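Long-range contact in cytochrome B5 (Ectothiorhodospira shaposhnikovii, PDB 1CXY), which probably carries electrons as a soluble haem protein of the cytochrome b5 family, its haem iron held by two axial histidines: residues H29-D34 with R80-T85. Numbering follows the deposited sequence.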
ATOM      1  N   HIS A  29       4.525  -5.094  -5.368  1.00 16.50           N
ATOM      2  CA  HIS A  29       5.772  -5.388  -6.071  1.00 18.46           C
ATOM      3  C   HIS A  29       6.895  -5.901  -5.187  1.00 18.40           C
ATOM      4  O   HIS A  29       8.059  -5.487  -5.344  1.00 19.53           O
ATOM      5  CB  HIS A  29       6.253  -4.122  -6.810  1.00 19.66           C
ATOM      6  CG  HIS A  29       5.357  -3.744  -7.953  1.00 21.72           C
ATOM      7  ND1 HIS A  29       4.879  -4.684  -8.831  1.00 24.35           N
ATOM      8  CD2 HIS A  29       4.898  -2.540  -8.362  1.00 23.47           C
ATOM      9  CE1 HIS A  29       4.115  -4.063  -9.722  1.00 23.73           C
ATOM     10  NE2 HIS A  29       4.080  -2.791  -9.444  1.00 23.62           N
ATOM     11  N   GLY A  30       6.585  -6.784  -4.238  1.00 17.95           N
ATOM     12  CA  GLY A  30       7.591  -7.360  -3.357  1.00 18.29           C
ATOM     13  C   GLY A  30       8.141  -6.391  -2.311  1.00 17.57           C
ATOM     14  O   GLY A  30       9.137  -6.759  -1.668  1.00 20.01           O
ATOM     15  N   LYS A  31       7.583  -5.212  -2.140  1.00 16.43           N
ATOM     16  CA  LYS A  31       8.062  -4.239  -1.159  1.00 16.31           C
ATOM     17  C   LYS A  31       6.921  -4.012  -0.156  1.00 16.18           C
ATOM     18  O   LYS A  31       5.750  -4.197  -0.482  1.00 16.80           O
ATOM     19  CB  LYS A  31       8.533  -2.928  -1.780  1.00 17.43           C
ATOM     20  CG  LYS A  31       9.798  -3.105  -2.622  1.00 20.66           C
ATOM     21  CD  LYS A  31      10.107  -1.892  -3.488  1.00 22.06           C
ATOM     22  CE  LYS A  31       9.218  -1.817  -4.718  1.00 23.62           C
ATOM     23  NZ  LYS A  31       9.502  -2.877  -5.719  1.00 27.08           N
ATOM     24  N   VAL A  32       7.322  -3.645   1.057  1.00 14.40           N
ATOM     25  CA  VAL A  32       6.367  -3.406   2.135  1.00 14.81           C
ATOM     26  C   VAL A  32       6.333  -1.934   2.508  1.00 14.21           C
ATOM     27  O   VAL A  32       7.354  -1.251   2.606  1.00 14.29           O
ATOM     28  CB  VAL A  32       6.712  -4.280   3.361  1.00 14.79           C
ATOM     29  CG1 VAL A  32       5.758  -3.966   4.523  1.00 15.97           C
ATOM     30  CG2 VAL A  32       6.594  -5.759   3.005  1.00 16.27           C
ATOM     31  N   TYR A  33       5.107  -1.401   2.645  1.00 14.28           N
ATOM     32  CA  TYR A  33       4.909   0.016   2.889  1.00 14.03           C
ATOM     33  C   TYR A  33       4.015   0.234   4.112  1.00 14.31           C
ATOM     34  O   TYR A  33       2.995  -0.451   4.272  1.00 15.43           O
ATOM     35  CB  TYR A  33       4.141   0.623   1.684  1.00 14.95           C
ATOM     36  CG  TYR A  33       4.857   0.454   0.358  1.00 15.19           C
ATOM     37  CD1 TYR A  33       4.695  -0.710  -0.378  1.00 15.79           C
ATOM     38  CD2 TYR A  33       5.745   1.425  -0.089  1.00 14.32           C
ATOM     39  CE1 TYR A  33       5.369  -0.895  -1.583  1.00 16.21           C
ATOM     40  CE2 TYR A  33       6.418   1.242  -1.300  1.00 15.23           C
ATOM     41  CZ  TYR A  33       6.236   0.086  -2.006  1.00 16.34           C
ATOM     42  OH  TYR A  33       6.929  -0.099  -3.190  1.00 15.73           O
ATOM     43  N   ASP A  34       4.317   1.219   4.927  1.00 15.05           N
ATOM     44  CA  ASP A  34       3.480   1.577   6.073  1.00 14.00           C
ATOM     45  C   ASP A  34       2.719   2.848   5.686  1.00 14.62           C
ATOM     46  O   ASP A  34       3.258   3.948   5.636  1.00 15.09           O
ATOM     47  CB  ASP A  34       4.342   1.793   7.315  1.00 17.63           C
ATOM     48  CG  ASP A  34       3.492   2.284   8.485  1.00 19.79           C
ATOM     49  OD1 ASP A  34       2.290   2.550   8.324  1.00 20.69           O
ATOM     50  OD2 ASP A  34       4.104   2.366   9.581  1.00 24.98           O
ATOM     51  N   ARG A  80       7.917   6.840  -0.706  1.00 17.01           N
ATOM     52  CA  ARG A  80       8.209   7.486   0.570  1.00 17.19           C
ATOM     53  C   ARG A  80       7.749   6.612   1.735  1.00 16.61           C
ATOM     54  O   ARG A  80       8.390   6.697   2.772  1.00 17.54           O
ATOM     55  CB  ARG A  80       7.522   8.850   0.630  1.00 19.92           C
ATOM     56  CG  ARG A  80       7.630   9.625   1.931  1.00 22.38           C
ATOM     57  N   TYR A  81       6.700   5.808   1.602  1.00 15.18           N
ATOM     58  CA  TYR A  81       6.194   5.029   2.745  1.00 14.97           C
ATOM     59  C   TYR A  81       6.829   3.654   2.814  1.00 15.27           C
ATOM     60  O   TYR A  81       6.436   2.820   3.629  1.00 13.62           O
ATOM     61  CB  TYR A  81       4.655   4.939   2.603  1.00 15.12           C
ATOM     62  CG  TYR A  81       4.043   6.322   2.684  1.00 16.29           C
ATOM     63  CD1 TYR A  81       3.611   6.936   1.503  1.00 17.61           C
ATOM     64  CD2 TYR A  81       3.979   7.008   3.887  1.00 18.45           C
ATOM     65  CE1 TYR A  81       3.085   8.211   1.549  1.00 17.75           C
ATOM     66  CE2 TYR A  81       3.438   8.292   3.937  1.00 18.90           C
ATOM     67  CZ  TYR A  81       3.023   8.876   2.749  1.00 20.13           C
ATOM     68  OH  TYR A  81       2.511  10.158   2.760  1.00 22.33           O
ATOM     69  N   LEU A  82       7.882   3.395   2.029  1.00 14.54           N
ATOM     70  CA  LEU A  82       8.580   2.118   2.041  1.00 14.87           C
ATOM     71  C   LEU A  82       9.138   1.802   3.420  1.00 14.99           C
ATOM     72  O   LEU A  82       9.725   2.678   4.063  1.00 14.43           O
ATOM     73  CB  LEU A  82       9.796   2.188   1.088  1.00 15.00           C
ATOM     74  CG  LEU A  82      10.642   0.910   0.994  1.00 16.43           C
ATOM     75  CD1 LEU A  82       9.803  -0.159   0.313  1.00 15.44           C
ATOM     76  CD2 LEU A  82      11.906   1.204   0.178  1.00 18.64           C
ATOM     77  N   ILE A  83       8.987   0.575   3.928  1.00 14.05           N
ATOM     78  CA  ILE A  83       9.668   0.209   5.173  1.00 13.95           C
ATOM     79  C   ILE A  83      10.493  -1.067   5.029  1.00 14.91           C
ATOM     80  O   ILE A  83      11.283  -1.375   5.934  1.00 16.97           O
ATOM     81  CB  ILE A  83       8.728   0.077   6.387  1.00 14.39           C
ATOM     82  CG1 ILE A  83       7.641  -0.977   6.124  1.00 14.94           C
ATOM     83  CG2 ILE A  83       8.081   1.424   6.724  1.00 15.18           C
ATOM     84  CD1 ILE A  83       6.848  -1.400   7.362  1.00 15.13           C
ATOM     85  N   GLY A  84      10.346  -1.827   3.951  1.00 15.48           N
ATOM     86  CA  GLY A  84      11.138  -3.059   3.791  1.00 15.78           C
ATOM     87  C   GLY A  84      10.723  -3.859   2.565  1.00 16.67           C
ATOM     88  O   GLY A  84      10.011  -3.361   1.699  1.00 16.02           O
ATOM     89  N   THR A  85      11.267  -5.078   2.475  1.00 16.81           N
ATOM     90  CA  THR A  85      10.919  -5.969   1.372  1.00 18.76           C
ATOM     91  C   THR A  85      10.165  -7.185   1.905  1.00 20.40           C
ATOM     92  O   THR A  85      10.134  -7.456   3.108  1.00 19.83           O
ATOM     93  CB  THR A  85      12.153  -6.483   0.606  1.00 18.11           C
ATOM     94  OG1 THR A  85      12.975  -7.210   1.526  1.00 19.49           O
ATOM     95  CG2 THR A  85      12.937  -5.307   0.032  1.00 19.79           C
TER
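Ile83 carries CG1 between its backbone N and carbonyl carbon (chi1 58°), while Val32 sets CG1 anti to its own N (chi1 177°), and the two branches cross obliquely with Val32 CG1 3.9 Å from Ile83 CG1. The CG2 methyl of Ile83 rests instead against Asp34 CB, so this one side chain spans two residues of strand 31-34. Trp25 of strand 23-28 touches Val32, Asp34 and Ile83 alike. An alanine here in place of Ile83 would remove CG1, CG2 and CD1, and with them the contacts to Val32 and Asp34, which would probably loosen the apolar packing on this face. On the face that carries Lys31, Tyr33 and Leu82, Leu82, with CG anti to its N, brings CD1 to 3.7 Å from Lys31 CB and 4.0 Å from Tyr33 CE2, crossing both side chains obliquely.

The main-chain bonds show a one-residue shift in register between Val32 and Tyr33. Val32 N gives an almost straight bond to Gly84 O (2.8 Å), reaching it from above the carbonyl plane. Val32 O is gripped twice: Ile83 N lies in the carbonyl plane at 2.8 Å, with an N-H...O angle of 179°, whereas Gly84 N adds a weak bond at 3.3 Å. Beyond this point Asp34 N donates to Tyr81 O (3.0 Å), and the Tyr81 side chain continues to within about 4 Å of the haem at its nearest atoms. Two residues, Ile83 and Gly84, thus face the single Val32, forming a classic beta bulge in the antiparallel pairing of the C-terminal strand 82-85 with strand 31-34 in the cytochrome b5 fold.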